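Local coordinates for protein mosquitocidal toxin (Lysinibacillus sphaericus, PDB 2VSE) that is toxic to mosquitoes, probably by ADP-ribosylating target proteins, and carries ricin-B-like lectin domains expected to recognise carbohydrate, at residues 303-308 with 515-520; 460-465 with 496-501. All blocks are in the same frame, centred on the assembly; numbering follows the deposited sequence.

How the contacts relate
From the N terminus the chain first reaches 303-308, in the earlier of two successive ricin-B-like lectin regions, then 460-465, 496-501 and 515-520 in the next. Contact 1 closes a loop of 206 residues by joining 303-308 to 515-520, so it ties the two regions to each other. Contact 2 closes a loop of 30 residues and is nested wholly inside that larger one, pairing two strands within the second region. Their centres lie about 12 Å apart and they touch directly: Arg517 NE of contact 1 packs 3.6 Å from Leu500 CD1 of contact 2. The interface arginine thus rests against the sheet that contact 2 helps to build.

Contact 1: 303-308 with 515-520; sequences GFENQK and ENRKIV
Gly303 O accepts a hydrogen bond from Arg517 NH1 at 2.9 Å, with the donor in the carbonyl plane but the oxygen tilted from the guanidinium plane. At Phe304 the contact becomes apolar: Arg517 CB lies over one face of the ring, 4.0 Å from CE1 and offset toward the rim, while Lys518 CG approaches the ring edge, 3.8 Å from CZ. The Arg517 chain, extended from CG to NE (chi3 -174°), runs past the ring and carries its guanidinium on to the acidic group beyond. There Glu305 OE2 accepts a hydrogen bond from Arg517 NH1 through its anti lone pair, 2.6 Å long and nearly straight (N-H...O 170°). The carboxylate and guanidinium planes stand 84° apart, and a single nitrogen makes this salt bridge. Lys308 NZ meets Glu305 OE2 on the syn side, somewhat out of the carboxylate plane, at 2.8 Å, and also hydrogen-bonds Tyr413 OH. One carboxylate oxygen therefore bridges two cations, which probably offsets the 3.9 Å approach of Lys308 NZ to Arg517 NH1. Within its own region, Arg517 NE hydrogen-bonds Tyr514 O, and the Tyr514 ring makes a cation-pi contact with the same side chain. This is an interface between successive ricin-B-like lectin regions: 303-308 lies in the loop between strands 294-300 and 309-314, and the type I turn from Asn516 to Ile519 leads from strand 509-513 into strand 519-523.

Contact 2: 460-465 with 496-501; sequences PILKAY and DQYWLI
Tyr465 on strand 464-469 and Trp499 on strand 498-503 form an antiparallel hydrogen-bonded pair within a ricin-type beta-trefoil, with both side chains on the same face. Tyr465 N donates to Trp499 O and Trp499 N to Tyr465 O, each at 2.7 Å; the second bond is the more bent. Gln497, Tyr498 and Trp499 spell the Gln-x-Trp signature of ricin B lectins. Trp499 turns its indole away from the partner strand, and its NE1 hydrogen-bonds Leu477 O, whereas Gln497 is held by Tyr494 N and Thr491 O.

Two methyl groups sit over tyrosine faces, at opposite ends of the contact. Leu462 CD2 is 3.6 Å from the centroid of the Tyr498 ring and 17° off its normal, a CH-pi contact, and the leucine crosses the ring at about a right angle. Ile501 CD1 likewise covers a face of Tyr465, 3.9 Å from the centroid. With CG1 beside the backbone N (chi1 -61°) and the chain extended beyond it (chi2 176°), Ile501 reaches that ring with its terminal methyl. Both phenols are fixed at their far ends, Tyr465 OH by Val416 O and Tyr498 OH by Asp493 OD1. Ala464 CB meets the opposite strand instead, 3.5 Å from Trp499 O and 4.0 Å from Tyr498 CB, with Leu500 CD2 also in contact.

A G1 beta bulge, in which Lys463 and Ala464 both face Asn459, lies where the chain turns back from strand 454-459. Beside it one water accepts from Ile501 N at 2.9 Å and donates a weak bond to Lys463 O at 3.4 Å.

Contact 1: 303-308 with 515-520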
ATOM      1  N   GLY A 303       9.445 -27.475   1.238  1.00 46.41           N
ATOM      2  CA  GLY A 303       9.952 -26.714   2.367  1.00 46.76           C
ATOM      3  C   GLY A 303      10.222 -27.508   3.634  1.00 47.18           C
ATOM      4  O   GLY A 303       9.984 -27.023   4.735  1.00 47.28           O
ATOM      5  N   PHE A 304      10.706 -28.734   3.477  1.00 47.59           N
ATOM      6  CA  PHE A 304      11.144 -29.555   4.595  1.00 48.08           C
ATOM      7  C   PHE A 304      12.485 -29.049   5.132  1.00 48.00           C
ATOM      8  O   PHE A 304      13.289 -28.500   4.373  1.00 47.77           O
ATOM      9  CB  PHE A 304      11.308 -31.000   4.136  1.00 48.30           C
ATOM     10  CG  PHE A 304      10.012 -31.733   3.936  1.00 49.37           C
ATOM     11  CD1 PHE A 304       9.251 -32.138   5.028  1.00 49.96           C
ATOM     12  CD2 PHE A 304       9.575 -32.061   2.660  1.00 49.34           C
ATOM     13  CE1 PHE A 304       8.058 -32.833   4.847  1.00 50.05           C
ATOM     14  CE2 PHE A 304       8.394 -32.759   2.472  1.00 48.91           C
ATOM     15  CZ  PHE A 304       7.631 -33.141   3.565  1.00 49.36           C
ATOM     16  N   GLU A 305      12.735 -29.247   6.425  1.00 47.93           N
ATOM     17  CA  GLU A 305      14.027 -28.877   7.008  1.00 48.08           C
ATOM     18  C   GLU A 305      15.203 -29.529   6.283  1.00 48.23           C
ATOM     19  O   GLU A 305      16.218 -28.864   6.033  1.00 48.48           O
ATOM     20  CB  GLU A 305      14.079 -29.142   8.513  1.00 48.07           C
ATOM     21  CG  GLU A 305      13.126 -28.271   9.338  1.00 47.74           C
ATOM     22  CD  GLU A 305      13.209 -26.790   8.979  1.00 48.85           C
ATOM     23  OE1 GLU A 305      14.173 -26.121   9.403  1.00 47.80           O
ATOM     24  OE2 GLU A 305      12.299 -26.291   8.274  1.00 48.96           O
ATOM     25  N   ASN A 306      15.058 -30.796   5.892  1.00 48.25           N
ATOM     26  CA  ASN A 306      16.125 -31.493   5.144  1.00 48.39           C
ATOM     27  C   ASN A 306      16.335 -30.953   3.727  1.00 48.50           C
ATOM     28  O   ASN A 306      17.192 -31.442   2.987  1.00 48.80           O
ATOM     29  CB  ASN A 306      15.907 -33.010   5.105  1.00 48.13           C
ATOM     30  CG  ASN A 306      14.786 -33.431   4.153  1.00 48.89           C
ATOM     31  OD1 ASN A 306      13.944 -32.629   3.760  1.00 51.26           O
ATOM     32  ND2 ASN A 306      14.773 -34.700   3.787  1.00 48.96           N
ATOM     33  N   GLN A 307      15.534 -29.961   3.351  1.00 48.38           N
ATOM     34  CA  GLN A 307      15.667 -29.297   2.053  1.00 48.21           C
ATOM     35  C   GLN A 307      16.247 -27.895   2.208  1.00 48.16           C
ATOM     36  O   GLN A 307      16.157 -27.073   1.294  1.00 47.80           O
ATOM     37  CB  GLN A 307      14.319 -29.214   1.341  1.00 47.96           C
ATOM     38  CG  GLN A 307      13.799 -30.536   0.857  1.00 48.01           C
ATOM     39  CD  GLN A 307      12.458 -30.418   0.170  1.00 48.05           C
ATOM     40  OE1 GLN A 307      11.550 -29.746   0.662  1.00 47.54           O
ATOM     41  NE2 GLN A 307      12.319 -31.090  -0.975  1.00 47.16           N
ATOM     42  N   LYS A 308      16.837 -27.629   3.372  1.00 48.19           N
ATOM     43  CA  LYS A 308      17.445 -26.331   3.657  1.00 48.15           C
ATOM     44  C   LYS A 308      18.884 -26.533   4.155  1.00 48.26           C
ATOM     45  O   LYS A 308      19.185 -27.510   4.849  1.00 48.26           O
ATOM     46  CB  LYS A 308      16.622 -25.549   4.685  1.00 47.95           C
ATOM     47  CG  LYS A 308      15.148 -25.353   4.327  1.00 48.13           C
ATOM     48  CD  LYS A 308      14.392 -24.709   5.473  1.00 48.11           C
ATOM     49  CE  LYS A 308      12.890 -24.811   5.287  1.00 47.63           C
ATOM     50  NZ  LYS A 308      12.173 -24.185   6.435  1.00 47.69           N
ATOM     51  N   GLU A 515       3.301 -28.602  10.367  1.00 49.70           N
ATOM     52  CA  GLU A 515       3.680 -29.919  10.813  1.00 50.29           C
ATOM     53  C   GLU A 515       3.665 -30.968   9.707  1.00 50.28           C
ATOM     54  O   GLU A 515       4.464 -31.903   9.739  1.00 50.26           O
ATOM     55  CB  GLU A 515       2.853 -30.354  12.011  1.00 50.64           C
ATOM     56  CG  GLU A 515       3.529 -31.422  12.776  1.00 52.49           C
ATOM     57  CD  GLU A 515       3.204 -31.372  14.236  1.00 55.63           C
ATOM     58  OE1 GLU A 515       2.358 -32.195  14.673  1.00 56.24           O
ATOM     59  OE2 GLU A 515       3.814 -30.524  14.938  1.00 55.82           O
ATOM     60  N   ASN A 516       2.766 -30.809   8.734  1.00 50.10           N
ATOM     61  CA  ASN A 516       2.675 -31.724   7.597  1.00 49.74           C
ATOM     62  C   ASN A 516       2.887 -30.916   6.309  1.00 49.34           C
ATOM     63  O   ASN A 516       1.920 -30.427   5.682  1.00 48.87           O
ATOM     64  CB  ASN A 516       1.315 -32.418   7.588  1.00 49.81           C
ATOM     65  CG  ASN A 516       0.998 -33.094   8.915  1.00 51.61           C
ATOM     66  OD1 ASN A 516       1.467 -34.203   9.193  1.00 54.32           O
ATOM     67  ND2 ASN A 516       0.186 -32.436   9.736  1.00 51.51           N
ATOM     68  N   ARG A 517       4.151 -30.776   5.922  1.00 48.32           N
ATOM     69  CA  ARG A 517       4.534 -29.808   4.887  1.00 48.33           C
ATOM     70  C   ARG A 517       4.203 -30.181   3.436  1.00 48.40           C
ATOM     71  O   ARG A 517       4.280 -29.344   2.534  1.00 48.39           O
ATOM     72  CB  ARG A 517       5.994 -29.398   5.052  1.00 47.94           C
ATOM     73  CG  ARG A 517       6.207 -28.751   6.394  1.00 47.30           C
ATOM     74  CD  ARG A 517       7.513 -28.088   6.503  1.00 46.67           C
ATOM     75  NE  ARG A 517       7.696 -27.616   7.866  1.00 46.58           N
ATOM     76  CZ  ARG A 517       8.854 -27.196   8.355  1.00 44.58           C
ATOM     77  NH1 ARG A 517       9.921 -27.170   7.584  1.00 43.89           N
ATOM     78  NH2 ARG A 517       8.936 -26.798   9.608  1.00 45.28           N
ATOM     79  N   LYS A 518       3.815 -31.430   3.225  1.00 48.47           N
ATOM     80  CA  LYS A 518       3.238 -31.843   1.966  1.00 48.32           C
ATOM     81  C   LYS A 518       1.827 -31.270   1.801  1.00 48.65           C
ATOM     82  O   LYS A 518       1.329 -31.165   0.672  1.00 48.82           O
ATOM     83  CB  LYS A 518       3.221 -33.360   1.872  1.00 48.02           C
ATOM     84  CG  LYS A 518       4.560 -33.977   1.536  1.00 48.08           C
ATOM     85  CD  LYS A 518       4.385 -35.438   1.183  1.00 48.95           C
ATOM     86  CE  LYS A 518       5.703 -36.088   0.786  1.00 48.86           C
ATOM     87  NZ  LYS A 518       5.485 -37.209  -0.177  1.00 48.04           N
ATOM     88  N   ILE A 519       1.213 -30.871   2.920  1.00 48.54           N
ATOM     89  CA  ILE A 519      -0.193 -30.444   2.964  1.00 48.35           C
ATOM     90  C   ILE A 519      -0.388 -28.913   2.876  1.00 48.64           C
ATOM     91  O   ILE A 519       0.198 -28.143   3.640  1.00 48.91           O
ATOM     92  CB  ILE A 519      -0.879 -31.004   4.240  1.00 48.26           C
ATOM     93  CG1 ILE A 519      -0.865 -32.550   4.253  1.00 47.24           C
ATOM     94  CG2 ILE A 519      -2.250 -30.369   4.474  1.00 47.25           C
ATOM     95  CD1 ILE A 519      -1.521 -33.233   3.069  1.00 46.95           C
ATOM     96  N   VAL A 520      -1.225 -28.478   1.942  1.00 48.54           N
ATOM     97  CA  VAL A 520      -1.490 -27.063   1.764  1.00 48.09           C
ATOM     98  C   VAL A 520      -2.989 -26.828   1.670  1.00 48.51           C
ATOM     99  O   VAL A 520      -3.749 -27.757   1.371  1.00 48.38           O
ATOM    100  CB  VAL A 520      -0.756 -26.472   0.504  1.00 47.85           C
ATOM    101  CG1 VAL A 520       0.756 -26.677   0.599  1.00 47.70           C
ATOM    102  CG2 VAL A 520      -1.287 -27.077  -0.787  1.00 47.02           C
TER

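Contact 2: 460-465 with 496-501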
ATOM      1  N   PRO A 460       7.411 -16.249  16.171  1.00 49.52           N
ATOM      2  CA  PRO A 460       8.846 -16.078  15.884  1.00 49.61           C
ATOM      3  C   PRO A 460       9.684 -17.337  16.086  1.00 49.79           C
ATOM      4  O   PRO A 460      10.770 -17.436  15.509  1.00 50.13           O
ATOM      5  CB  PRO A 460       9.299 -15.014  16.895  1.00 49.21           C
ATOM      6  CG  PRO A 460       8.076 -14.410  17.422  1.00 49.43           C
ATOM      7  CD  PRO A 460       6.985 -15.419  17.311  1.00 49.56           C
ATOM      8  N   ILE A 461       9.205 -18.266  16.916  1.00 49.75           N
ATOM      9  CA  ILE A 461       9.930 -19.508  17.178  1.00 49.75           C
ATOM     10  C   ILE A 461       9.670 -20.481  16.031  1.00 49.63           C
ATOM     11  O   ILE A 461      10.589 -21.081  15.485  1.00 49.82           O
ATOM     12  CB  ILE A 461       9.509 -20.177  18.528  1.00 50.04           C
ATOM     13  CG1 ILE A 461       9.552 -19.184  19.709  1.00 50.23           C
ATOM     14  CG2 ILE A 461      10.357 -21.429  18.803  1.00 49.79           C
ATOM     15  CD1 ILE A 461      10.960 -18.792  20.192  1.00 51.54           C
ATOM     16  N   LEU A 462       8.401 -20.612  15.672  1.00 49.43           N
ATOM     17  CA  LEU A 462       7.969 -21.539  14.650  1.00 49.44           C
ATOM     18  C   LEU A 462       8.193 -21.021  13.228  1.00 49.36           C
ATOM     19  O   LEU A 462       8.207 -21.798  12.284  1.00 49.35           O
ATOM     20  CB  LEU A 462       6.488 -21.840  14.860  1.00 49.36           C
ATOM     21  CG  LEU A 462       6.085 -23.207  15.408  1.00 50.15           C
ATOM     22  CD1 LEU A 462       6.959 -23.699  16.562  1.00 48.87           C
ATOM     23  CD2 LEU A 462       4.613 -23.165  15.794  1.00 49.41           C
ATOM     24  N   LYS A 463       8.357 -19.704  13.088  1.00 49.51           N
ATOM     25  CA  LYS A 463       8.430 -19.025  11.793  1.00 49.28           C
ATOM     26  C   LYS A 463       7.191 -19.340  10.976  1.00 49.30           C
ATOM     27  O   LYS A 463       7.284 -19.486   9.754  1.00 49.48           O
ATOM     28  CB  LYS A 463       9.662 -19.441  10.972  1.00 49.47           C
ATOM     29  CG  LYS A 463      10.937 -19.684  11.735  1.00 50.73           C
ATOM     30  CD  LYS A 463      11.730 -18.431  11.956  1.00 51.96           C
ATOM     31  CE  LYS A 463      13.012 -18.790  12.669  1.00 53.66           C
ATOM     32  NZ  LYS A 463      13.737 -17.575  13.080  1.00 55.21           N
ATOM     33  N   ALA A 464       6.041 -19.459  11.643  1.00 49.01           N
ATOM     34  CA  ALA A 464       4.779 -19.780  10.979  1.00 48.54           C
ATOM     35  C   ALA A 464       3.624 -18.993  11.584  1.00 48.94           C
ATOM     36  O   ALA A 464       3.785 -18.339  12.616  1.00 49.30           O
ATOM     37  CB  ALA A 464       4.508 -21.248  11.055  1.00 48.64           C
ATOM     38  N   TYR A 465       2.453 -19.059  10.951  1.00 48.87           N
ATOM     39  CA  TYR A 465       1.333 -18.207  11.339  1.00 48.49           C
ATOM     40  C   TYR A 465       0.178 -18.984  11.925  1.00 48.78           C
ATOM     41  O   TYR A 465      -0.196 -20.045  11.405  1.00 48.81           O
ATOM     42  CB  TYR A 465       0.803 -17.439  10.134  1.00 48.07           C
ATOM     43  CG  TYR A 465       1.725 -16.355   9.620  1.00 48.31           C
ATOM     44  CD1 TYR A 465       1.515 -15.015   9.961  1.00 47.04           C
ATOM     45  CD2 TYR A 465       2.794 -16.662   8.774  1.00 46.70           C
ATOM     46  CE1 TYR A 465       2.342 -14.012   9.476  1.00 47.55           C
ATOM     47  CE2 TYR A 465       3.626 -15.667   8.286  1.00 47.06           C
ATOM     48  CZ  TYR A 465       3.400 -14.347   8.639  1.00 48.11           C
ATOM     49  OH  TYR A 465       4.223 -13.358   8.147  1.00 47.85           O
ATOM     50  N   ASP A 496       0.406 -28.166  14.465  1.00 49.94           N
ATOM     51  CA  ASP A 496      -0.279 -28.374  13.170  1.00 50.23           C
ATOM     52  C   ASP A 496      -1.448 -27.428  12.936  1.00 50.21           C
ATOM     53  O   ASP A 496      -2.232 -27.629  12.006  1.00 50.29           O
ATOM     54  CB  ASP A 496      -0.709 -29.839  12.968  1.00 50.70           C
ATOM     55  CG  ASP A 496      -1.682 -30.329  14.024  1.00 50.92           C
ATOM     56  OD1 ASP A 496      -2.001 -31.535  13.975  1.00 52.10           O
ATOM     57  OD2 ASP A 496      -2.118 -29.535  14.898  1.00 50.29           O
ATOM     58  N   GLN A 497      -1.556 -26.411  13.794  1.00 50.11           N
ATOM     59  CA  GLN A 497      -2.514 -25.323  13.617  1.00 49.78           C
ATOM     60  C   GLN A 497      -1.782 -24.057  13.197  1.00 49.51           C
ATOM     61  O   GLN A 497      -2.354 -22.970  13.201  1.00 49.51           O
ATOM     62  CB  GLN A 497      -3.294 -25.094  14.904  1.00 49.80           C
ATOM     63  CG  GLN A 497      -3.954 -26.346  15.432  1.00 49.75           C
ATOM     64  CD  GLN A 497      -4.730 -26.085  16.698  1.00 49.96           C
ATOM     65  OE1 GLN A 497      -4.219 -26.284  17.792  1.00 51.84           O
ATOM     66  NE2 GLN A 497      -5.970 -25.641  16.557  1.00 49.08           N
ATOM     67  N   TYR A 498      -0.503 -24.217  12.854  1.00 49.16           N
ATOM     68  CA  TYR A 498       0.311 -23.135  12.321  1.00 48.81           C
ATOM     69  C   TYR A 498       0.596 -23.338  10.840  1.00 48.71           C
ATOM     70  O   TYR A 498       0.678 -24.463  10.365  1.00 48.89           O
ATOM     71  CB  TYR A 498       1.613 -22.996  13.100  1.00 48.97           C
ATOM     72  CG  TYR A 498       1.430 -22.348  14.442  1.00 49.16           C
ATOM     73  CD1 TYR A 498       1.640 -20.977  14.612  1.00 48.39           C
ATOM     74  CD2 TYR A 498       1.049 -23.104  15.549  1.00 49.20           C
ATOM     75  CE1 TYR A 498       1.462 -20.376  15.846  1.00 47.92           C
ATOM     76  CE2 TYR A 498       0.873 -22.516  16.784  1.00 49.78           C
ATOM     77  CZ  TYR A 498       1.074 -21.149  16.925  1.00 49.98           C
ATOM     78  OH  TYR A 498       0.893 -20.578  18.170  1.00 51.25           O
ATOM     79  N   TRP A 499       0.760 -22.236  10.121  1.00 48.69           N
ATOM     80  CA  TRP A 499       0.834 -22.270   8.666  1.00 48.68           C
ATOM     81  C   TRP A 499       1.993 -21.438   8.146  1.00 48.57           C
ATOM     82  O   TRP A 499       2.225 -20.301   8.587  1.00 48.59           O
ATOM     83  CB  TRP A 499      -0.482 -21.790   8.034  1.00 48.60           C
ATOM     84  CG  TRP A 499      -1.659 -22.629   8.449  1.00 49.23           C
ATOM     85  CD1 TRP A 499      -2.426 -22.461   9.554  1.00 48.53           C
ATOM     86  CD2 TRP A 499      -2.171 -23.786   7.778  1.00 49.64           C
ATOM     87  NE1 TRP A 499      -3.378 -23.431   9.621  1.00 48.05           N
ATOM     88  CE2 TRP A 499      -3.256 -24.255   8.540  1.00 48.54           C
ATOM     89  CE3 TRP A 499      -1.820 -24.465   6.601  1.00 48.78           C
ATOM     90  CZ2 TRP A 499      -4.002 -25.380   8.173  1.00 48.74           C
ATOM     91  CZ3 TRP A 499      -2.553 -25.588   6.238  1.00 48.99           C
ATOM     92  CH2 TRP A 499      -3.640 -26.032   7.024  1.00 49.11           C
ATOM     93  N   LEU A 500       2.717 -22.038   7.209  1.00 48.16           N
ATOM     94  CA  LEU A 500       3.826 -21.414   6.539  1.00 47.40           C
ATOM     95  C   LEU A 500       3.230 -20.733   5.334  1.00 47.90           C
ATOM     96  O   LEU A 500       2.597 -21.389   4.494  1.00 48.17           O
ATOM     97  CB  LEU A 500       4.844 -22.474   6.107  1.00 47.25           C
ATOM     98  CG  LEU A 500       5.625 -23.200   7.221  1.00 45.46           C
ATOM     99  CD1 LEU A 500       6.219 -24.502   6.710  1.00 42.54           C
ATOM    100  CD2 LEU A 500       6.694 -22.292   7.832  1.00 43.10           C
ATOM    101  N   ILE A 501       3.410 -19.411   5.268  1.00 47.69           N
ATOM    102  CA  ILE A 501       2.820 -18.605   4.221  1.00 47.26           C
ATOM    103  C   ILE A 501       3.919 -18.167   3.248  1.00 47.71           C
ATOM    104  O   ILE A 501       4.767 -17.350   3.573  1.00 47.75           O
ATOM    105  CB  ILE A 501       2.038 -17.407   4.797  1.00 47.04           C
ATOM    106  CG1 ILE A 501       0.891 -17.894   5.698  1.00 47.69           C
ATOM    107  CG2 ILE A 501       1.473 -16.568   3.683  1.00 46.41           C
ATOM    108  CD1 ILE A 501       0.098 -16.786   6.423  1.00 47.03           C
TER
HETATM  109  O   HOH W   1       5.742 -18.614   6.878  1.00 35.82           O